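Local coordinates for inner membrane lipoprotein SadB (Salmonella enterica, PDB 4C47) that is required for proper surface expression of the trimeric autotransporter adhesin SadA and could take a direct part in its biogenesis, at residues A[13-16]-A[17-21]. Numbering follows the deposited sequence.
Sequences EMKE and QQKEQ
Lys15 and Lys19, one helical turn apart, come together through their aliphatic parts: Lys15 CE lies 4.1 Å from Lys19 CE, and the two chains pass at a slant. Lys15 sends CG anti to its own backbone N (chi1 -179°) and runs straight until a bend at chi4, while Lys19 stays extended to its tip and leans back along the helix. Lys15 NZ and Lys19 NZ remain 4.9 Å apart, a like-charge proximity probably eased by Glu16, whose bent chain brings OE2 to 3.9 Å from Lys19 CD. At 4.3 Å from Lys19 NZ, Glu16 OE2 is too distant for a salt bridge. Glu16 and Lys19 are exposed, and their charged ends suit water; Lys15, only partly exposed, also packs on Met14 of the third subunit, for which its long aliphatic chain is well suited. The lysine backbones are joined by Lys19 N to Lys15 O at 2.9 Å, and Gln17 N to Glu13 O, Gln18 N to Met14 O and Glu20 N to Glu16 O repeat this i to i+4 pattern. This is an early part of the long N-terminal helix 8-71, which forms a parallel trimeric coiled coil with its two copies. Met14 and Gln18 are buried on the inner face, where packing is closer than among the charged chains: Gln18 CB sits 3.4 Å from both Met14 O and Lys15 O. Met14, unbranched and flexible, packs on Met14 of both neighbouring subunits. Gln17, at the edge of this interface, extends its chain so that NE2 bonds Glu22 OE1 of the second subunit.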
loop_
_atom_site.group_PDB
_atom_site.type_symbol
_atom_site.label_atom_id
_atom_site.label_comp_id
_atom_site.label_asym_id
_atom_site.label_seq_id
_atom_site.Cartn_x
_atom_site.Cartn_y
_atom_site.Cartn_z
ATOM N N GLU A 13 36.587 -19.216 -57.960
ATOM C CA GLU A 13 36.216 -18.045 -57.171
ATOM C C GLU A 13 34.759 -18.143 -56.717
ATOM O O GLU A 13 34.454 -18.008 -55.526
ATOM C CB GLU A 13 36.430 -16.761 -57.983
ATOM C CG GLU A 13 37.876 -16.469 -58.360
ATOM C CD GLU A 13 38.574 -15.547 -57.374
ATOM O OE1 GLU A 13 37.937 -15.132 -56.382
ATOM O OE2 GLU A 13 39.762 -15.234 -57.594
ATOM N N MET A 14 33.867 -18.396 -57.672
ATOM C CA MET A 14 32.443 -18.546 -57.378
ATOM C C MET A 14 32.168 -19.650 -56.356
ATOM O O MET A 14 31.364 -19.463 -55.445
ATOM C CB MET A 14 31.647 -18.815 -58.654
ATOM C CG MET A 14 31.329 -17.567 -59.457
ATOM S SD MET A 14 30.497 -17.968 -61.002
ATOM C CE MET A 14 29.325 -19.196 -60.433
ATOM N N LYS A 15 32.832 -20.792 -56.512
ATOM C CA LYS A 15 32.675 -21.903 -55.579
ATOM C C LYS A 15 33.105 -21.501 -54.174
ATOM O O LYS A 15 32.465 -21.871 -53.185
ATOM C CB LYS A 15 33.475 -23.120 -56.054
ATOM C CG LYS A 15 33.359 -24.342 -55.152
ATOM C CD LYS A 15 34.046 -25.556 -55.762
ATOM C CE LYS A 15 33.980 -26.753 -54.827
ATOM N NZ LYS A 15 32.582 -27.073 -54.418
ATOM N N GLU A 16 34.190 -20.737 -54.092
ATOM C CA GLU A 16 34.680 -20.265 -52.802
ATOM C C GLU A 16 33.660 -19.336 -52.139
ATOM O O GLU A 16 33.319 -19.511 -50.960
ATOM C CB GLU A 16 36.039 -19.575 -52.956
ATOM C CG GLU A 16 37.120 -20.139 -52.043
ATOM C CD GLU A 16 37.194 -21.655 -52.088
ATOM O OE1 GLU A 16 37.215 -22.222 -53.202
ATOM O OE2 GLU A 16 37.231 -22.282 -51.006
ATOM N N GLN A 17 33.157 -18.367 -52.903
ATOM C CA GLN A 17 32.147 -17.454 -52.373
ATOM C C GLN A 17 30.876 -18.206 -51.981
ATOM O O GLN A 17 30.160 -17.798 -51.064
ATOM C CB GLN A 17 31.813 -16.348 -53.375
ATOM C CG GLN A 17 31.047 -15.185 -52.756
ATOM C CD GLN A 17 30.449 -14.249 -53.790
ATOM O OE1 GLN A 17 30.801 -14.296 -54.970
ATOM N NE2 GLN A 17 29.531 -13.395 -53.349
ATOM N N GLN A 18 30.608 -19.311 -52.670
ATOM C CA GLN A 18 29.447 -20.138 -52.371
ATOM C C GLN A 18 29.623 -20.870 -51.045
ATOM O O GLN A 18 28.681 -20.964 -50.258
ATOM C CB GLN A 18 29.175 -21.133 -53.500
ATOM C CG GLN A 18 27.887 -21.924 -53.325
ATOM C CD GLN A 18 27.421 -22.584 -54.609
ATOM O OE1 GLN A 18 27.687 -23.762 -54.848
ATOM N NE2 GLN A 18 26.716 -21.825 -55.442
ATOM N N LYS A 19 30.825 -21.386 -50.799
ATOM C CA LYS A 19 31.127 -22.011 -49.514
ATOM C C LYS A 19 30.980 -20.999 -48.381
ATOM O O LYS A 19 30.391 -21.291 -47.329
ATOM C CB LYS A 19 32.540 -22.598 -49.513
ATOM C CG LYS A 19 32.685 -23.908 -50.259
ATOM C CD LYS A 19 34.111 -24.419 -50.170
ATOM C CE LYS A 19 34.267 -25.779 -50.822
ATOM N NZ LYS A 19 35.668 -26.270 -50.713
ATOM N N GLU A 20 31.520 -19.807 -48.615
ATOM C CA GLU A 20 31.399 -18.707 -47.666
ATOM C C GLU A 20 29.927 -18.433 -47.344
ATOM O O GLU A 20 29.529 -18.331 -46.172
ATOM C CB GLU A 20 32.067 -17.459 -48.248
ATOM C CG GLU A 20 32.658 -16.518 -47.218
ATOM C CD GLU A 20 33.709 -15.598 -47.812
ATOM O OE1 GLU A 20 34.137 -15.845 -48.960
ATOM O OE2 GLU A 20 34.111 -14.629 -47.133
ATOM N N GLN A 21 29.118 -18.340 -48.397
ATOM C CA GLN A 21 27.682 -18.140 -48.252
ATOM C C GLN A 21 27.035 -19.270 -47.460
ATOM O O GLN A 21 26.112 -19.037 -46.686
ATOM C CB GLN A 21 27.006 -18.001 -49.616
ATOM C CG GLN A 21 27.220 -16.648 -50.268
ATOM C CD GLN A 21 26.556 -16.542 -51.627
ATOM O OE1 GLN A 21 26.249 -17.550 -52.262
ATOM N NE2 GLN A 21 26.328 -15.314 -52.079
#